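Long-range contact in acetyltransferase, GNAT family (Bacillus anthracis str. Sterne, PDB 3FBU), which binds coenzyme A and, as a member of the GNAT family, probably transfers an acetyl group from acetyl-coenzyme A to an acceptor substrate: residues A[61-74]-A[86-99]. Sequence-based numbering, arbitrary orientation.
With COA (coenzyme A), chain C.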
loop_
_atom_site.group_PDB
_atom_site.type_symbol
_atom_site.label_atom_id
_atom_site.label_comp_id
_atom_site.label_asym_id
_atom_site.label_seq_id
_atom_site.Cartn_x
_atom_site.Cartn_y
_atom_site.Cartn_z
ATOM N N VAL A 61 -15.147 -1.835 -15.750
ATOM C CA VAL A 61 -13.890 -2.163 -16.362
ATOM C C VAL A 61 -13.859 -3.705 -16.396
ATOM O O VAL A 61 -13.952 -4.372 -15.360
ATOM C CB VAL A 61 -12.703 -1.592 -15.550
ATOM C CG1 VAL A 61 -11.374 -2.022 -16.170
ATOM C CG2 VAL A 61 -12.773 -0.047 -15.462
ATOM N N ILE A 62 -13.748 -4.241 -17.604
ATOM C CA ILE A 62 -13.860 -5.674 -17.846
ATOM C C ILE A 62 -12.526 -6.187 -18.387
ATOM O O ILE A 62 -12.014 -5.650 -19.357
ATOM C CB ILE A 62 -14.954 -5.979 -18.889
ATOM C CG1 ILE A 62 -16.286 -5.348 -18.507
ATOM C CG2 ILE A 62 -15.129 -7.479 -19.060
ATOM C CD1 ILE A 62 -16.874 -5.915 -17.259
ATOM N N LEU A 63 -11.972 -7.206 -17.731
ATOM C CA LEU A 63 -10.763 -7.897 -18.207
ATOM C C LEU A 63 -11.095 -8.650 -19.487
ATOM O O LEU A 63 -11.996 -9.485 -19.493
ATOM C CB LEU A 63 -10.240 -8.866 -17.139
ATOM C CG LEU A 63 -9.003 -8.375 -16.403
ATOM C CD1 LEU A 63 -8.811 -9.015 -15.016
ATOM C CD2 LEU A 63 -7.784 -8.652 -17.313
ATOM N N ILE A 64 -10.388 -8.325 -20.567
ATOM C CA ILE A 64 -10.585 -8.985 -21.851
ATOM C C ILE A 64 -10.113 -10.450 -21.782
ATOM O O ILE A 64 -9.031 -10.758 -21.280
ATOM C CB ILE A 64 -9.823 -8.272 -22.992
ATOM C CG1 ILE A 64 -10.374 -6.861 -23.236
ATOM C CG2 ILE A 64 -9.958 -9.082 -24.295
ATOM C CD1 ILE A 64 -9.439 -5.956 -24.031
ATOM N N GLY A 65 -10.939 -11.355 -22.280
ATOM C CA GLY A 65 -10.563 -12.767 -22.316
ATOM C C GLY A 65 -11.061 -13.511 -21.097
ATOM O O GLY A 65 -11.880 -14.418 -21.221
ATOM N N GLU A 66 -10.571 -13.126 -19.908
ATOM C CA GLU A 66 -11.141 -13.647 -18.662
ATOM C C GLU A 66 -12.591 -13.213 -18.489
ATOM O O GLU A 66 -13.347 -13.867 -17.783
ATOM C CB GLU A 66 -10.338 -13.194 -17.448
ATOM C CG GLU A 66 -8.929 -13.770 -17.357
ATOM C CD GLU A 66 -8.159 -13.223 -16.166
ATOM O OE1 GLU A 66 -8.645 -12.256 -15.517
ATOM O OE2 GLU A 66 -7.069 -13.776 -15.867
ATOM N N ASN A 67 -12.979 -12.101 -19.130
ATOM C CA ASN A 67 -14.329 -11.551 -19.030
ATOM C C ASN A 67 -14.810 -11.371 -17.573
ATOM O O ASN A 67 -15.900 -11.825 -17.194
ATOM C CB ASN A 67 -15.311 -12.412 -19.823
ATOM C CG ASN A 67 -16.622 -11.714 -20.054
ATOM O OD1 ASN A 67 -16.700 -10.481 -20.000
ATOM N ND2 ASN A 67 -17.671 -12.493 -20.315
ATOM N N ILE A 68 -13.975 -10.713 -16.774
ATOM C CA ILE A 68 -14.209 -10.499 -15.347
ATOM C C ILE A 68 -14.328 -8.984 -15.127
ATOM O O ILE A 68 -13.490 -8.241 -15.627
ATOM C CB ILE A 68 -13.015 -11.013 -14.531
ATOM C CG1 ILE A 68 -12.974 -12.545 -14.520
ATOM C CG2 ILE A 68 -13.015 -10.513 -13.075
ATOM C CD1 ILE A 68 -11.747 -13.073 -13.802
ATOM N N LEU A 69 -15.362 -8.558 -14.402
ATOM C CA LEU A 69 -15.510 -7.141 -13.982
ATOM C C LEU A 69 -14.638 -6.927 -12.746
ATOM O O LEU A 69 -14.872 -7.526 -11.698
ATOM C CB LEU A 69 -16.973 -6.810 -13.685
ATOM C CG LEU A 69 -17.413 -5.374 -13.349
ATOM C CD1 LEU A 69 -18.893 -5.159 -13.625
ATOM C CD2 LEU A 69 -17.092 -5.053 -11.911
ATOM N N VAL A 70 -13.633 -6.075 -12.879
ATOM C CA VAL A 70 -12.660 -5.876 -11.843
ATOM C C VAL A 70 -12.798 -4.521 -11.150
ATOM O O VAL A 70 -12.141 -4.264 -10.152
ATOM C CB VAL A 70 -11.230 -6.053 -12.413
ATOM C CG1 VAL A 70 -11.076 -7.505 -12.929
ATOM C CG2 VAL A 70 -10.911 -5.036 -13.527
ATOM N N GLY A 71 -13.648 -3.655 -11.682
ATOM C CA GLY A 71 -13.861 -2.355 -11.052
ATOM C C GLY A 71 -14.677 -1.450 -11.939
ATOM O O GLY A 71 -15.266 -1.885 -12.928
ATOM N N HIS A 72 -14.770 -0.188 -11.544
ATOM C CA HIS A 72 -15.390 0.802 -12.397
ATOM C C HIS A 72 -14.641 2.144 -12.389
ATOM O O HIS A 72 -13.913 2.498 -11.442
ATOM C CB HIS A 72 -16.894 0.964 -12.073
ATOM C CG HIS A 72 -17.196 1.631 -10.759
ATOM N ND1 HIS A 72 -17.450 0.915 -9.604
ATOM C CD2 HIS A 72 -17.322 2.945 -10.421
ATOM C CE1 HIS A 72 -17.695 1.752 -8.612
ATOM N NE2 HIS A 72 -17.618 2.989 -9.072
ATOM N N ILE A 73 -14.789 2.835 -13.510
ATOM C CA ILE A 73 -14.300 4.196 -13.688
ATOM C C ILE A 73 -15.457 5.172 -13.491
ATOM O O ILE A 73 -16.569 4.987 -14.041
ATOM C CB ILE A 73 -13.689 4.378 -15.111
ATOM C CG1 ILE A 73 -12.328 3.658 -15.226
ATOM C CG2 ILE A 73 -13.592 5.869 -15.476
ATOM C CD1 ILE A 73 -11.166 4.274 -14.431
ATOM N N VAL A 74 -15.172 6.206 -12.705
ATOM C CA VAL A 74 -16.055 7.340 -12.517
ATOM C C VAL A 74 -15.652 8.386 -13.561
ATOM O O VAL A 74 -14.487 8.746 -13.652
ATOM C CB VAL A 74 -15.929 7.906 -11.096
ATOM C CG1 VAL A 74 -16.958 8.983 -10.848
ATOM C CG2 VAL A 74 -16.070 6.792 -10.026
ATOM N N ILE A 86 -12.742 12.544 -13.011
ATOM C CA ILE A 86 -12.456 11.103 -13.138
ATOM C C ILE A 86 -12.127 10.531 -11.751
ATOM O O ILE A 86 -11.574 11.217 -10.884
ATOM C CB ILE A 86 -11.296 10.835 -14.169
ATOM C CG1 ILE A 86 -11.171 9.336 -14.581
ATOM C CG2 ILE A 86 -9.957 11.388 -13.632
ATOM C CD1 ILE A 86 -10.242 9.108 -15.820
ATOM N N GLY A 87 -12.434 9.241 -11.597
ATOM C CA GLY A 87 -12.176 8.479 -10.409
ATOM C C GLY A 87 -12.258 7.005 -10.730
ATOM O O GLY A 87 -12.472 6.623 -11.890
ATOM N N TRP A 88 -12.159 6.178 -9.692
ATOM C CA TRP A 88 -11.962 4.742 -9.891
ATOM C C TRP A 88 -12.225 4.016 -8.592
ATOM O O TRP A 88 -11.833 4.495 -7.548
ATOM C CB TRP A 88 -10.511 4.478 -10.337
ATOM C CG TRP A 88 -9.530 5.472 -9.804
ATOM C CD1 TRP A 88 -9.029 5.559 -8.537
ATOM C CD2 TRP A 88 -8.960 6.554 -10.530
ATOM N NE1 TRP A 88 -8.163 6.636 -8.434
ATOM C CE2 TRP A 88 -8.101 7.260 -9.647
ATOM C CE3 TRP A 88 -9.093 7.005 -11.843
ATOM C CZ2 TRP A 88 -7.411 8.393 -10.036
ATOM C CZ3 TRP A 88 -8.402 8.117 -12.224
ATOM C CH2 TRP A 88 -7.561 8.793 -11.339
ATOM N N VAL A 89 -12.873 2.850 -8.670
ATOM C CA VAL A 89 -13.063 1.960 -7.528
ATOM C C VAL A 89 -12.914 0.529 -8.064
ATOM O O VAL A 89 -13.616 0.145 -9.010
ATOM C CB VAL A 89 -14.461 2.109 -6.885
ATOM C CG1 VAL A 89 -14.573 1.221 -5.619
ATOM C CG2 VAL A 89 -14.817 3.646 -6.594
ATOM N N PHE A 90 -11.989 -0.222 -7.466
ATOM C CA PHE A 90 -11.598 -1.531 -7.984
ATOM C C PHE A 90 -11.694 -2.585 -6.892
ATOM O O PHE A 90 -11.747 -2.277 -5.697
ATOM C CB PHE A 90 -10.182 -1.490 -8.590
ATOM C CG PHE A 90 -10.158 -0.995 -10.003
ATOM C CD1 PHE A 90 -10.437 0.329 -10.285
ATOM C CD2 PHE A 90 -9.871 -1.834 -11.039
ATOM C CE1 PHE A 90 -10.452 0.774 -11.562
ATOM C CE2 PHE A 90 -9.868 -1.384 -12.317
ATOM C CZ PHE A 90 -10.156 -0.074 -12.587
ATOM N N ASN A 91 -11.790 -3.822 -7.348
ATOM C CA ASN A 91 -11.840 -5.005 -6.521
ATOM C C ASN A 91 -10.431 -5.314 -6.038
ATOM O O ASN A 91 -9.524 -5.485 -6.871
ATOM C CB ASN A 91 -12.395 -6.172 -7.356
ATOM C CG ASN A 91 -12.619 -7.441 -6.549
ATOM O OD1 ASN A 91 -11.836 -7.789 -5.664
ATOM N ND2 ASN A 91 -13.700 -8.153 -6.869
ATOM N N PRO A 92 -10.245 -5.395 -4.719
ATOM C CA PRO A 92 -8.921 -5.655 -4.123
ATOM C C PRO A 92 -8.245 -6.930 -4.628
ATOM O O PRO A 92 -7.022 -7.010 -4.594
ATOM C CB PRO A 92 -9.193 -5.789 -2.630
ATOM C CG PRO A 92 -10.576 -5.380 -2.385
ATOM C CD PRO A 92 -11.303 -5.223 -3.703
ATOM N N LYS A 93 -9.016 -7.912 -5.095
ATOM C CA LYS A 93 -8.390 -9.095 -5.716
ATOM C C LYS A 93 -7.502 -8.720 -6.877
ATOM O O LYS A 93 -6.607 -9.492 -7.250
ATOM C CB LYS A 93 -9.417 -10.087 -6.223
ATOM C CG LYS A 93 -10.201 -10.730 -5.144
ATOM C CD LYS A 93 -11.324 -11.538 -5.747
ATOM C CE LYS A 93 -12.245 -12.084 -4.678
ATOM N NZ LYS A 93 -11.518 -12.921 -3.680
ATOM N N TYR A 94 -7.754 -7.563 -7.483
ATOM C CA TYR A 94 -7.045 -7.186 -8.703
ATOM C C TYR A 94 -6.162 -5.942 -8.570
ATOM O O TYR A 94 -5.690 -5.411 -9.561
ATOM C CB TYR A 94 -8.063 -7.028 -9.843
ATOM C CG TYR A 94 -8.856 -8.299 -10.038
ATOM C CD1 TYR A 94 -8.357 -9.336 -10.824
ATOM C CD2 TYR A 94 -10.074 -8.487 -9.395
ATOM C CE1 TYR A 94 -9.065 -10.513 -10.988
ATOM C CE2 TYR A 94 -10.786 -9.682 -9.546
ATOM C CZ TYR A 94 -10.271 -10.680 -10.344
ATOM O OH TYR A 94 -10.964 -11.856 -10.512
ATOM N N PHE A 95 -5.904 -5.518 -7.340
ATOM C CA PHE A 95 -5.039 -4.367 -7.085
ATOM C C PHE A 95 -3.586 -4.602 -7.509
ATOM O O PHE A 95 -3.095 -5.751 -7.571
ATOM C CB PHE A 95 -5.012 -4.016 -5.583
ATOM C CG PHE A 95 -6.259 -3.356 -5.058
ATOM C CD1 PHE A 95 -7.297 -2.962 -5.895
ATOM C CD2 PHE A 95 -6.370 -3.087 -3.700
ATOM C CE1 PHE A 95 -8.421 -2.333 -5.371
ATOM C CE2 PHE A 95 -7.500 -2.458 -3.180
ATOM C CZ PHE A 95 -8.534 -2.088 -4.032
ATOM N N ASN A 96 -2.909 -3.491 -7.779
ATOM C CA ASN A 96 -1.477 -3.461 -7.972
ATOM C C ASN A 96 -1.012 -4.279 -9.163
ATOM O O ASN A 96 0.103 -4.807 -9.172
ATOM C CB ASN A 96 -0.781 -3.901 -6.675
ATOM C CG ASN A 96 -1.132 -2.999 -5.514
ATOM O OD1 ASN A 96 -1.089 -1.781 -5.644
ATOM N ND2 ASN A 96 -1.505 -3.580 -4.394
ATOM N N LYS A 97 -1.883 -4.375 -10.168
ATOM C CA LYS A 97 -1.536 -4.932 -11.466
ATOM C C LYS A 97 -1.604 -3.875 -12.573
ATOM O O LYS A 97 -1.338 -4.167 -13.729
ATOM C CB LYS A 97 -2.445 -6.106 -11.791
ATOM C CG LYS A 97 -2.435 -7.216 -10.729
ATOM C CD LYS A 97 -3.661 -8.140 -10.913
ATOM C CE LYS A 97 -3.769 -9.189 -9.784
ATOM N NZ LYS A 97 -2.505 -10.015 -9.708
ATOM N N GLY A 98 -1.896 -2.625 -12.227
ATOM C CA GLY A 98 -1.942 -1.582 -13.239
ATOM C C GLY A 98 -3.272 -1.406 -13.933
ATOM O O GLY A 98 -3.372 -0.645 -14.896
ATOM N N TYR A 99 -4.301 -2.073 -13.441
ATOM C CA TYR A 99 -5.600 -2.003 -14.096
ATOM C C TYR A 99 -6.226 -0.610 -14.000
ATOM O O TYR A 99 -6.753 -0.122 -14.993
ATOM C CB TYR A 99 -6.555 -3.047 -13.537
ATOM C CG TYR A 99 -6.158 -4.488 -13.872
ATOM C CD1 TYR A 99 -5.611 -4.820 -15.101
ATOM C CD2 TYR A 99 -6.375 -5.499 -12.962
ATOM C CE1 TYR A 99 -5.277 -6.145 -15.404
ATOM C CE2 TYR A 99 -6.063 -6.809 -13.252
ATOM C CZ TYR A 99 -5.504 -7.125 -14.471
ATOM O OH TYR A 99 -5.168 -8.431 -14.749
HETATM N N1A COA C . 1.651 2.850 -0.660
HETATM C C2A COA C . 2.314 3.397 -1.728
HETATM N N3A COA C . 1.977 3.038 -3.006
HETATM C C4A COA C . 0.972 2.141 -3.196
HETATM C C5A COA C . 0.287 1.580 -2.131
HETATM C C6A COA C . 0.623 1.957 -0.833
HETATM N N6A COA C . -0.031 1.463 0.221
HETATM N N7A COA C . -0.632 0.743 -2.630
HETATM C C8A COA C . -0.547 0.743 -3.975
HETATM N N9A COA C . 0.454 1.607 -4.338
HETATM C C1B COA C . 0.835 2.064 -5.680
HETATM C C2B COA C . 1.223 0.922 -6.622
HETATM O O2B COA C . 2.575 0.515 -6.443
HETATM C C3B COA C . 0.962 1.593 -7.953
HETATM O O3B COA C . 2.059 2.413 -8.323
HETATM P P3B COA C . 3.289 1.905 -9.248
HETATM O O7A COA C . 4.099 3.066 -9.728
HETATM O O8A COA C . 4.106 0.950 -8.419
HETATM O O9A COA C . 2.665 1.194 -10.429
HETATM C C4B COA C . -0.265 2.475 -7.678
HETATM O O4B COA C . -0.256 2.732 -6.300
HETATM C C5B COA C . -1.581 1.797 -8.039
HETATM O O5B COA C . -1.632 1.704 -9.449
HETATM P P1A COA C . -2.605 0.655 -10.165
HETATM O O1A COA C . -2.016 -0.739 -10.034
HETATM O O2A COA C . -2.831 1.072 -11.565
HETATM O O3A COA C . -3.957 0.841 -9.317
HETATM P P2A COA C . -4.964 -0.328 -8.845
HETATM O O4A COA C . -5.389 -1.128 -10.052
HETATM O O5A COA C . -4.301 -1.124 -7.715
HETATM O O6A COA C . -6.181 0.560 -8.260
HETATM C CBP COA C . -7.266 2.095 -6.787
HETATM C CCP COA C . -5.970 1.756 -7.525
HETATM C CDP COA C . -8.363 2.115 -7.867
HETATM C CEP COA C . -6.998 3.462 -6.156
HETATM C CAP COA C . -7.555 1.020 -5.706
HETATM O OAP COA C . -6.582 1.050 -4.673
HETATM C C9P COA C . -8.881 1.206 -5.034
HETATM O O9P COA C . -10.032 0.800 -5.666
HETATM N N8P COA C . -8.955 1.849 -3.864
HETATM C C7P COA C . -10.199 1.895 -3.099
HETATM C C6P COA C . -11.218 2.867 -3.669
HETATM C C5P COA C . -10.688 4.300 -3.672
HETATM O O5P COA C . -10.213 4.847 -2.651
HETATM N N4P COA C . -10.806 4.934 -4.821
HETATM C C3P COA C . -10.228 6.268 -5.025
HETATM C C2P COA C . -11.075 7.404 -4.497
HETATM S S1P COA C . -10.367 9.010 -4.978
HETATM O O HOH W 1 -15.554 -7.260 -9.106
#
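The ring of F90 lies flat over the backbone of G71, whose CA sits 4.1 Å from the ring centroid and only 15° off its normal. G71 CA and F90 CA are 3.9 Å apart in a non-hydrogen-bonded antiparallel pair, where the missing side chain lets the ring lie over the glycine; at the far end of the ring F90 CZ meets V61 CG2. V70 divides its methyls between two aromatics: CG2 touches F90 CE2, while CG1 stands over the centre of the Y94 ring, 3.7 Å from the centroid, in a CH-pi contact. I68 crosses the hydroxyl end of that tyrosine at about a right angle, its CG2 3.5 Å from Y94 OH. Both methyls of L63 pack against the hydroxyl end of Y99. On the sheet face opposite F90, H72 runs alongside V89, CE1 3.7 Å from V89 CB; its chi1 of 71° tips the imidazole toward its neighbour, and ND1 is hydrogen-bonded to Y24 OH. Paired backbone bonds join H72 to V89 and V74 to G87. W88 O and F90 N bond the pantetheine arm; past N91, whose OD1 closes an Asx turn with K93 N, N96 N and G98 N hold the pyrophosphate in the GNAT pyrophosphate-binding loop.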